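Local coordinates for putative uncharacterized protein (Campylobacter jejuni, PDB 5TPU) that is of unknown function but belongs to the WxcM-like family of the cupin clan and holds thymidine-5'-diphosphate in a pocket between the two subunits, at residues A[43-52]-A[101-109]; A[66-75]-A[84-95]. The protein carries 3 engineered substitutions. All coordinates share one frame; numbering follows the deposited sequence. Where two conformers were deposited one is given.

How the contacts relate
Contact 1 and contact 2 lie side by side in one cupin-type beta fold, their centres about 11 Å apart. Along the chain, both segments of contact 2 (66-75 and 84-95) fall between the two of contact 1 (43-52 and 101-109). They meet directly: strands 99-104 and 71-76 are neighbours in the four-stranded sheet, K104 N lies 2.8 Å from D72 O, and S107 N lies 2.7 Å from S70 O, both probable hydrogen bonds. Contact 2 links that sheet to strand 91-95 of the five-stranded one, while contact 1 leads to the nucleotide. Both also touch the second subunit; the pairing of 99-104 with 71-76 connects the nucleotide-side loop to the hairpin.

Contact 1: residues A[43-52]-A[101-109]; sequences IFDTDPNFPR and REMKNFSYG. With TYD (thymidine-5'-diphosphate), chain E.
R52 and M103 join the loop after strand 39-44 to the end of strand 99-104, by backbone and by side chain. R52 N donates to M103 O at 2.9 Å. The two side chains run alongside each other in the same direction, R52 CD meeting M103 CE at 3.5 Å. A bend at chi3 turns the arginine tip to thymidine-5'-diphosphate, where R52 NH1 donates to O1A at 2.9 Å, the oxygen lying at the guanidinium edge. I43 CD1 sits over one guanidinium face, 3.8 Å above its plane. R39, Y125 and R127 of the same chain, and R21 of the second subunit, also hydrogen-bond to the nucleotide.

At the other end G109 N donates to T46 O over 2.7 Å. The N-H points straight at the oxygen (176°), yet the nitrogen stands 40° out of the carbonyl plane. T46 OG1 hydrogen-bonds to A110 O, and T46 also packs against F106: T46 CB lies 3.5 Å from F106 CB, and T46 CG2 comes up to F106 CD2. The F106 ring reaches R52 too: F106 CE1 lies near R52 CG, and the ring plane is turned 81° from the guanidinium.

Waters satisfy several remaining backbone groups: one joins D45 N to G109 O, a second F106 N to D47 O, a third N105 N to P48 O. Close by, P48 N is 3.0 Å from F106 O but has no hydrogen to give. D47 OD2 accepts from N49 N, an Asx turn within the type I turn 47-50.

Two direct backbone bonds and three water bridges thus fix the loop, while M103 and F106 pack on the arginine's aliphatic stem and I43 covers one guanidinium face, its edge meeting the phosphate oxygen.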
loop_
_atom_site.group_PDB
_atom_site.type_symbol
_atom_site.label_atom_id
_atom_site.label_comp_id
_atom_site.label_asym_id
_atom_site.label_seq_id
_atom_site.Cartn_x
_atom_site.Cartn_y
_atom_site.Cartn_z
ATOM N N ILE A 43 0.871 6.573 5.606
ATOM C CA ILE A 43 0.818 7.818 6.347
ATOM C C ILE A 43 0.022 8.820 5.525
ATOM O O ILE A 43 0.175 8.918 4.317
ATOM C CB ILE A 43 2.209 8.358 6.639
ATOM C CG1 ILE A 43 3.000 7.361 7.472
ATOM C CG2 ILE A 43 2.133 9.637 7.425
ATOM C CD1 ILE A 43 4.492 7.599 7.538
ATOM N N PHE A 44 -0.923 9.464 6.183
ATOM C CA PHE A 44 -1.821 10.432 5.566
ATOM C C PHE A 44 -2.058 11.597 6.554
ATOM O O PHE A 44 -1.511 11.602 7.650
ATOM C CB PHE A 44 -3.138 9.729 5.110
ATOM C CG PHE A 44 -3.911 9.018 6.213
ATOM C CD1 PHE A 44 -5.042 9.596 6.765
ATOM C CD2 PHE A 44 -3.572 7.711 6.618
ATOM C CE1 PHE A 44 -5.793 8.946 7.742
ATOM C CE2 PHE A 44 -4.329 7.043 7.578
ATOM C CZ PHE A 44 -5.455 7.660 8.158
ATOM N N ASP A 45 -2.841 12.589 6.166
ATOM C CA ASP A 45 -3.013 13.786 7.010
ATOM C C ASP A 45 -1.696 14.494 7.351
ATOM O O ASP A 45 -1.550 15.017 8.434
ATOM C CB ASP A 45 -3.786 13.428 8.264
ATOM C CG ASP A 45 -5.244 13.204 7.959
ATOM O OD1 ASP A 45 -5.702 13.748 6.931
ATOM O OD2 ASP A 45 -5.928 12.502 8.707
ATOM N N THR A 46 -0.789 14.516 6.382
ATOM C CA THR A 46 0.541 15.062 6.580
ATOM C C THR A 46 0.488 16.579 6.395
ATOM O O THR A 46 -0.503 17.136 5.906
ATOM C CB THR A 46 1.557 14.418 5.627
ATOM O OG1 THR A 46 1.080 14.448 4.268
ATOM C CG2 THR A 46 1.791 12.973 6.046
ATOM N N ASP A 47 1.587 17.231 6.752
ATOM C CA ASP A 47 1.595 18.672 6.853
ATOM C C ASP A 47 3.029 19.111 6.675
ATOM O O ASP A 47 3.887 18.615 7.371
ATOM C CB ASP A 47 1.063 19.096 8.224
ATOM C CG ASP A 47 0.824 20.582 8.347
ATOM O OD1 ASP A 47 -0.249 20.950 8.821
ATOM O OD2 ASP A 47 1.693 21.411 8.068
ATOM N N PRO A 48 3.253 20.068 5.767
ATOM C CA PRO A 48 4.602 20.552 5.487
ATOM C C PRO A 48 5.243 21.231 6.648
ATOM O O PRO A 48 6.411 21.517 6.514
ATOM C CB PRO A 48 4.431 21.578 4.333
ATOM C CG PRO A 48 2.976 21.798 4.194
ATOM C CD PRO A 48 2.232 20.704 4.915
ATOM N N ASN A 49 4.539 21.490 7.746
ATOM C CA ASN A 49 5.153 22.143 8.887
ATOM C C ASN A 49 5.602 21.115 9.883
ATOM O O ASN A 49 6.149 21.469 10.903
ATOM C CB ASN A 49 4.176 23.049 9.654
ATOM C CG ASN A 49 3.834 24.338 8.924
ATOM O OD1 ASN A 49 2.705 24.835 9.063
ATOM N ND2 ASN A 49 4.758 24.857 8.122
ATOM N N PHE A 50 5.316 19.852 9.627
ATOM C CA PHE A 50 5.567 18.805 10.598
ATOM C C PHE A 50 6.295 17.644 9.932
ATOM O O PHE A 50 5.697 16.620 9.529
ATOM C CB PHE A 50 4.284 18.349 11.257
ATOM C CG PHE A 50 3.647 19.410 12.101
ATOM C CD1 PHE A 50 3.966 19.520 13.464
ATOM C CD2 PHE A 50 2.722 20.302 11.549
ATOM C CE1 PHE A 50 3.356 20.478 14.259
ATOM C CE2 PHE A 50 2.121 21.271 12.338
ATOM C CZ PHE A 50 2.437 21.355 13.687
ATOM N N PRO A 51 7.615 17.811 9.823
ATOM C CA PRO A 51 8.450 16.718 9.340
ATOM C C PRO A 51 8.464 15.547 10.269
ATOM O O PRO A 51 8.126 15.662 11.431
ATOM C CB PRO A 51 9.856 17.327 9.326
ATOM C CG PRO A 51 9.824 18.370 10.396
ATOM C CD PRO A 51 8.415 18.905 10.412
ATOM N N ARG A 52 8.899 14.419 9.746
ATOM C CA ARG A 52 9.089 13.247 10.545
ATOM C C ARG A 52 10.489 13.274 11.127
ATOM O O ARG A 52 11.315 14.120 10.777
ATOM C CB ARG A 52 8.856 12.033 9.702
ATOM C CG ARG A 52 7.552 12.186 8.957
ATOM C CD ARG A 52 7.000 10.845 8.570
ATOM N NE ARG A 52 6.458 10.119 9.699
ATOM C CZ ARG A 52 5.260 10.305 10.229
ATOM N NH1 ARG A 52 4.876 9.521 11.231
ATOM N NH2 ARG A 52 4.456 11.242 9.760
ATOM N N ARG A 101 17.429 8.192 7.371
ATOM C CA ARG A 101 16.491 8.897 6.489
ATOM C C ARG A 101 15.636 9.811 7.278
ATOM O O ARG A 101 15.436 9.638 8.475
ATOM C CB ARG A 101 15.607 7.951 5.705
ATOM C CG ARG A 101 14.346 7.497 6.408
ATOM C CD ARG A 101 14.563 6.663 7.657
ATOM N NE ARG A 101 15.501 5.569 7.403
ATOM C CZ ARG A 101 15.179 4.397 6.864
ATOM N NH1 ARG A 101 13.937 4.131 6.450
ATOM N NH2 ARG A 101 16.094 3.466 6.740
ATOM N N GLU A 102 15.182 10.833 6.584
ATOM C CA GLU A 102 14.342 11.797 7.182
ATOM C C GLU A 102 13.413 12.327 6.115
ATOM O O GLU A 102 13.821 12.627 4.981
ATOM C CB GLU A 102 15.181 12.815 7.946
ATOM C CG GLU A 102 15.582 14.120 7.309
ATOM C CD GLU A 102 15.337 15.263 8.271
ATOM O OE1 GLU A 102 14.230 15.305 8.812
ATOM O OE2 GLU A 102 16.222 16.105 8.501
ATOM N N MET A 103 12.133 12.335 6.469
ATOM C CA MET A 103 11.077 12.744 5.543
ATOM C C MET A 103 10.488 14.089 5.945
ATOM O O MET A 103 10.159 14.306 7.103
ATOM C CB MET A 103 10.017 11.693 5.557
ATOM C CG MET A 103 10.586 10.300 5.452
ATOM S SD MET A 103 9.375 9.208 4.750
ATOM C CE MET A 103 8.296 8.798 6.098
ATOM N N LYS A 104 10.370 14.992 4.991
ATOM C CA LYS A 104 9.992 16.350 5.273
ATOM C C LYS A 104 9.263 16.959 4.092
ATOM O O LYS A 104 9.088 16.307 3.076
ATOM C CB LYS A 104 11.254 17.171 5.633
ATOM C CG LYS A 104 12.215 17.412 4.468
ATOM C CD LYS A 104 13.427 18.281 4.845
ATOM C CE LYS A 104 14.164 18.660 3.571
ATOM N NZ LYS A 104 15.273 19.625 3.798
ATOM N N ASN A 105 8.860 18.217 4.254
ATOM C CA ASN A 105 8.085 18.951 3.289
ATOM C C ASN A 105 6.983 18.134 2.650
ATOM O O ASN A 105 6.836 18.204 1.435
ATOM C CB ASN A 105 9.003 19.472 2.174
ATOM C CG ASN A 105 10.052 20.400 2.704
ATOM O OD1 ASN A 105 9.737 21.301 3.482
ATOM N ND2 ASN A 105 11.313 20.179 2.312
ATOM N N PHE A 106 6.221 17.379 3.437
ATOM C CA PHE A 106 5.024 16.717 2.894
ATOM C C PHE A 106 4.077 17.807 2.424
ATOM O O PHE A 106 3.834 18.746 3.162
ATOM C CB PHE A 106 4.309 15.847 3.922
ATOM C CG PHE A 106 5.037 14.586 4.226
ATOM C CD1 PHE A 106 6.133 14.602 5.072
ATOM C CD2 PHE A 106 4.677 13.408 3.638
ATOM C CE1 PHE A 106 6.828 13.451 5.335
ATOM C CE2 PHE A 106 5.330 12.230 3.943
ATOM C CZ PHE A 106 6.422 12.247 4.776
ATOM N N SER A 107 3.592 17.727 1.201
ATOM C CA SER A 107 2.495 18.611 0.845
ATOM C C SER A 107 1.291 18.283 1.755
ATOM O O SER A 107 1.177 17.180 2.307
ATOM C CB SER A 107 2.161 18.475 -0.621
ATOM O OG SER A 107 1.700 17.187 -0.897
ATOM N N TYR A 108 0.456 19.281 2.007
ATOM C CA TYR A 108 -0.618 19.121 2.958
ATOM C C TYR A 108 -1.536 17.968 2.579
ATOM O O TYR A 108 -2.028 17.930 1.477
ATOM C CB TYR A 108 -1.457 20.374 2.951
ATOM C CG TYR A 108 -2.514 20.349 3.998
ATOM C CD1 TYR A 108 -2.234 20.804 5.256
ATOM C CD2 TYR A 108 -3.821 19.891 3.725
ATOM C CE1 TYR A 108 -3.190 20.805 6.243
ATOM C CE2 TYR A 108 -4.790 19.912 4.692
ATOM C CZ TYR A 108 -4.474 20.363 5.944
ATOM O OH TYR A 108 -5.394 20.396 6.962
ATOM N N GLY A 109 -1.710 17.015 3.484
ATOM C CA GLY A 109 -2.546 15.887 3.238
ATOM C C GLY A 109 -1.940 14.875 2.304
ATOM O O GLY A 109 -2.634 13.983 1.876
HETATM P PA TYD E . 7.185 6.788 13.088
HETATM O O1A TYD E . 6.989 8.201 12.619
HETATM O O2A TYD E . 7.739 5.705 12.240
HETATM O O3A TYD E . 8.021 6.670 14.450
HETATM P PB TYD E . 8.289 7.845 15.530
HETATM O O1B TYD E . 8.553 6.987 16.778
HETATM O O2B TYD E . 6.994 8.594 15.628
HETATM O O3B TYD E . 9.418 8.626 14.938
HETATM O "O5'" TYD E . 5.745 6.185 13.298
HETATM C "C5'" TYD E . 4.662 7.010 13.712
HETATM C "C4'" TYD E . 3.860 6.279 14.754
HETATM O "O4'" TYD E . 3.376 5.012 14.300
HETATM C "C3'" TYD E . 4.713 5.978 15.949
HETATM O "O3'" TYD E . 3.906 6.390 17.068
HETATM C "C2'" TYD E . 5.077 4.488 15.813
HETATM C "C1'" TYD E . 3.884 3.965 15.055
HETATM N N1 TYD E . 4.113 2.948 14.066
HETATM C C2 TYD E . 3.365 1.753 14.141
HETATM O O2 TYD E . 2.518 1.592 15.064
HETATM N N3 TYD E . 3.548 0.792 13.223
HETATM C C4 TYD E . 4.413 0.925 12.194
HETATM O O4 TYD E . 4.529 0.004 11.356
HETATM C C5 TYD E . 5.174 2.180 12.092
HETATM C C5M TYD E . 6.153 2.435 11.001
HETATM C C6 TYD E . 4.972 3.167 13.043
HETATM O O HOH W 1 -4.182 12.786 3.538
HETATM O O HOH W 2 6.400 17.752 6.469
HETATM O O HOH W 3 8.536 19.528 6.839
#

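Contact 2: residues A[66-75]-A[84-95]; sequences MMSGSCDIIL and ICLNRPDIGLYI
This is a beta-hairpin contact backed by side-chain packing between two sheets: strands 71-76 and 81-86 pair in the four-stranded sheet, and strand 91-95 returns in the five-stranded one. The axes of the short segments 71-75 and 84-86 approach to 4.6 Å at 146°, whereas 71-75 and 91-95 are 10.7 Å apart at 23°, too far for backbone pairing.

C71 with L86 and I73 with I84 are antiparallel hydrogen-bonded pairs, each closed by two bonds. The straightest, I73 N to I84 O, has an N-H...O angle of 172°. D72 and C85 form the non-hydrogen-bonded pair between them, with D72 OD1 3.6 Å from C85 CB; D72 OD2 is bonded to N105.

Inward-facing I73 extends CD1 across L86, to 3.5 Å from its CD1. L93, its CG anti to the backbone N, sends CD2 from the facing sheet to meet I73 tip to tip. L75 divides its branches: CD1 presses on I84 CD1 at 3.5 Å, tighter than usual for carbons, and CD2 reaches I95 CD1.

Toward the type I turn 88-91, M66 CG packs on L86 CB, and one water accepts from M66 N while donating to R88 O and I91 O. R88 meets D90 side-on in a salt bridge, R88 NE to D90 OD2 at 2.7 Å and NH1 to OD1.

Around this sandwich, strand 99-104 flanks strand 71-76, L64 of strand 62-68 touches I73, L86 and I95, and I11 of strand 9-13 packs on I91 and L93.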
loop_
_atom_site.group_PDB
_atom_site.type_symbol
_atom_site.label_atom_id
_atom_site.label_comp_id
_atom_site.label_asym_id
_atom_site.label_seq_id
_atom_site.Cartn_x
_atom_site.Cartn_y
_atom_site.Cartn_z
ATOM N N MET A 66 4.740 7.592 -2.990
ATOM C CA MET A 66 3.883 8.724 -2.748
ATOM C C MET A 66 2.571 8.481 -3.502
ATOM O O MET A 66 2.490 8.733 -4.693
ATOM C CB MET A 66 4.564 10.017 -3.257
ATOM C CG MET A 66 4.707 11.132 -2.266
ATOM S SD MET A 66 4.981 10.662 -0.550
ATOM C CE MET A 66 3.828 11.793 0.196
ATOM N N MET A 67 1.581 7.974 -2.790
ATOM C CA MET A 67 0.247 7.762 -3.318
ATOM C C MET A 67 -0.481 9.043 -3.678
ATOM O O MET A 67 -1.318 9.048 -4.572
ATOM C CB MET A 67 -0.614 7.010 -2.304
ATOM C CG MET A 67 -0.245 5.563 -2.161
ATOM S SD MET A 67 -0.751 4.577 -3.574
ATOM C CE MET A 67 -2.248 5.352 -4.158
ATOM N N SER A 68 -0.208 10.115 -2.954
ATOM C CA SER A 68 -0.689 11.413 -3.363
ATOM C C SER A 68 0.166 12.485 -2.786
ATOM O O SER A 68 0.757 12.303 -1.713
ATOM C CB SER A 68 -2.152 11.624 -2.963
ATOM O OG SER A 68 -2.262 11.653 -1.577
ATOM N N GLY A 69 0.294 13.573 -3.553
ATOM C CA GLY A 69 1.096 14.685 -3.151
ATOM C C GLY A 69 2.594 14.442 -3.178
ATOM O O GLY A 69 3.079 13.618 -3.920
ATOM N N SER A 70 3.312 15.139 -2.323
ATOM C CA SER A 70 4.732 15.091 -2.396
ATOM C C SER A 70 5.425 15.234 -1.063
ATOM O O SER A 70 4.866 15.670 -0.063
ATOM C CB SER A 70 5.275 16.108 -3.393
ATOM O OG SER A 70 5.178 17.389 -2.848
ATOM N N CYS A 71 6.678 14.815 -1.079
ATOM C CA CYS A 71 7.603 15.023 0.037
ATOM C C CYS A 71 9.046 14.905 -0.431
ATOM O O CYS A 71 9.298 14.485 -1.534
ATOM C CB CYS A 71 7.357 14.041 1.194
ATOM S SG CYS A 71 7.991 12.395 0.849
ATOM N N ASP A 72 9.963 15.314 0.442
ATOM C CA ASP A 72 11.395 15.142 0.317
ATOM C C ASP A 72 11.844 14.149 1.366
ATOM O O ASP A 72 11.397 14.207 2.529
ATOM C CB ASP A 72 12.128 16.478 0.553
ATOM C CG ASP A 72 11.767 17.502 -0.463
ATOM O OD1 ASP A 72 11.498 17.101 -1.623
ATOM O OD2 ASP A 72 11.716 18.682 -0.103
ATOM N N ILE A 73 12.716 13.246 0.919
ATOM C CA ILE A 73 13.409 12.282 1.750
ATOM C C ILE A 73 14.867 12.605 1.608
ATOM O O ILE A 73 15.416 12.563 0.500
ATOM C CB ILE A 73 13.304 10.808 1.293
ATOM C CG1 ILE A 73 12.096 10.579 0.390
ATOM C CG2 ILE A 73 13.438 9.878 2.500
ATOM C CD1 ILE A 73 11.098 9.530 0.833
ATOM N N ILE A 74 15.489 12.913 2.737
ATOM C CA ILE A 74 16.919 12.981 2.796
ATOM C C ILE A 74 17.454 11.628 3.247
ATOM O O ILE A 74 17.145 11.133 4.320
ATOM C CB ILE A 74 17.343 14.101 3.722
ATOM C CG1 ILE A 74 16.632 15.377 3.289
ATOM C CG2 ILE A 74 18.861 14.248 3.699
ATOM C CD1 ILE A 74 17.248 16.633 3.869
ATOM N N LEU A 75 18.207 10.994 2.380
ATOM C CA LEU A 75 18.845 9.733 2.700
ATOM C C LEU A 75 20.307 9.986 3.072
ATOM O O LEU A 75 20.920 10.932 2.550
ATOM C CB LEU A 75 18.792 8.807 1.502
ATOM C CG LEU A 75 17.442 8.333 0.965
ATOM C CD1 LEU A 75 17.655 7.618 -0.360
ATOM C CD2 LEU A 75 16.805 7.365 1.935
ATOM N N ILE A 84 15.700 13.526 -2.045
ATOM C CA ILE A 84 14.922 12.946 -3.126
ATOM C C ILE A 84 13.494 13.378 -2.932
ATOM O O ILE A 84 12.985 13.206 -1.834
ATOM C CB ILE A 84 14.951 11.433 -3.060
ATOM C CG1 ILE A 84 16.428 11.016 -3.016
ATOM C CG2 ILE A 84 14.195 10.905 -4.268
ATOM C CD1 ILE A 84 16.699 9.542 -3.079
ATOM N N CYS A 85 12.902 13.936 -3.988
ATOM C CA CYS A 85 11.507 14.319 -4.025
ATOM C C CYS A 85 10.695 13.167 -4.580
ATOM O O CYS A 85 10.904 12.726 -5.721
ATOM C CB CYS A 85 11.280 15.549 -4.907
ATOM S SG CYS A 85 9.524 16.059 -4.847
ATOM N N LEU A 86 9.741 12.701 -3.787
ATOM C CA LEU A 86 8.730 11.762 -4.281
ATOM C C LEU A 86 7.437 12.550 -4.564
ATOM O O LEU A 86 6.971 13.328 -3.721
ATOM C CB LEU A 86 8.441 10.725 -3.225
ATOM C CG LEU A 86 9.578 9.858 -2.693
ATOM C CD1 LEU A 86 8.968 8.720 -1.863
ATOM C CD2 LEU A 86 10.378 9.283 -3.844
ATOM N N ASN A 87 6.914 12.410 -5.762
ATOM C CA ASN A 87 5.777 13.257 -6.154
ATOM C C ASN A 87 4.810 12.628 -7.122
ATOM O O ASN A 87 3.936 13.297 -7.704
ATOM C CB ASN A 87 6.249 14.647 -6.586
ATOM C CG ASN A 87 7.104 14.653 -7.847
ATOM O OD1 ASN A 87 7.572 15.732 -8.298
ATOM N ND2 ASN A 87 7.320 13.508 -8.419
ATOM N N ARG A 88 4.959 11.323 -7.268
ATOM C CA ARG A 88 4.081 10.582 -8.128
ATOM C C ARG A 88 3.890 9.131 -7.703
ATOM O O ARG A 88 4.813 8.513 -7.167
ATOM C CB ARG A 88 4.573 10.723 -9.586
ATOM C CG ARG A 88 6.033 10.395 -9.861
ATOM C CD ARG A 88 6.421 10.817 -11.278
ATOM N NE ARG A 88 5.465 10.191 -12.197
ATOM C CZ ARG A 88 4.904 10.771 -13.239
ATOM N NH1 ARG A 88 4.006 10.100 -13.930
ATOM N NH2 ARG A 88 5.238 12.008 -13.592
ATOM N N PRO A 89 2.707 8.550 -7.982
ATOM C CA PRO A 89 2.436 7.224 -7.439
ATOM C C PRO A 89 2.997 6.073 -8.226
ATOM O O PRO A 89 2.807 4.934 -7.842
ATOM C CB PRO A 89 0.910 7.140 -7.434
ATOM C CG PRO A 89 0.465 8.110 -8.423
ATOM C CD PRO A 89 1.522 9.140 -8.619
ATOM N N ASP A 90 3.658 6.355 -9.334
ATOM C CA ASP A 90 4.235 5.295 -10.124
ATOM C C ASP A 90 5.736 5.274 -9.960
ATOM O O ASP A 90 6.407 4.632 -10.743
ATOM C CB ASP A 90 3.872 5.451 -11.613
ATOM C CG ASP A 90 4.257 6.819 -12.171
ATOM O OD1 ASP A 90 3.776 7.126 -13.271
ATOM O OD2 ASP A 90 4.943 7.622 -11.500
ATOM N N ILE A 91 6.244 5.940 -8.929
ATOM C CA ILE A 91 7.633 5.843 -8.549
ATOM C C ILE A 91 7.737 5.340 -7.123
ATOM O O ILE A 91 6.998 5.760 -6.229
ATOM C CB ILE A 91 8.371 7.163 -8.706
ATOM C CG1 ILE A 91 8.530 7.447 -10.207
ATOM C CG2 ILE A 91 9.770 7.084 -8.076
ATOM C CD1 ILE A 91 9.218 8.751 -10.508
ATOM N N GLY A 92 8.651 4.398 -6.948
ATOM C CA GLY A 92 8.889 3.749 -5.660
ATOM C C GLY A 92 10.314 4.042 -5.288
ATOM O O GLY A 92 11.167 4.040 -6.144
ATOM N N LEU A 93 10.574 4.333 -4.027
ATOM C CA LEU A 93 11.951 4.506 -3.550
ATOM C C LEU A 93 12.329 3.336 -2.666
ATOM O O LEU A 93 11.735 3.106 -1.631
ATOM C CB LEU A 93 12.109 5.836 -2.812
ATOM C CG LEU A 93 13.439 6.025 -2.058
ATOM C CD1 LEU A 93 14.592 5.996 -3.035
ATOM C CD2 LEU A 93 13.463 7.300 -1.260
ATOM N N TYR A 94 13.266 2.536 -3.142
ATOM C CA TYR A 94 13.783 1.451 -2.365
ATOM C C TYR A 94 14.759 2.042 -1.391
ATOM O O TYR A 94 15.655 2.760 -1.809
ATOM C CB TYR A 94 14.471 0.411 -3.236
ATOM C CG TYR A 94 15.230 -0.619 -2.422
ATOM C CD1 TYR A 94 14.564 -1.558 -1.692
ATOM C CD2 TYR A 94 16.613 -0.631 -2.399
ATOM C CE1 TYR A 94 15.228 -2.498 -0.951
ATOM C CE2 TYR A 94 17.310 -1.579 -1.671
ATOM C CZ TYR A 94 16.603 -2.505 -0.949
ATOM O OH TYR A 94 17.270 -3.429 -0.178
ATOM N N ILE A 95 14.549 1.789 -0.100
ATOM C CA ILE A 95 15.520 2.075 0.919
ATOM C C ILE A 95 15.930 0.798 1.601
ATOM O O ILE A 95 15.130 0.165 2.276
ATOM C CB ILE A 95 14.999 3.015 2.003
ATOM C CG1 ILE A 95 14.461 4.314 1.393
ATOM C CG2 ILE A 95 16.139 3.344 2.985
ATOM C CD1 ILE A 95 13.764 5.180 2.416
HETATM O O HOH W 4 6.553 8.100 -5.191
#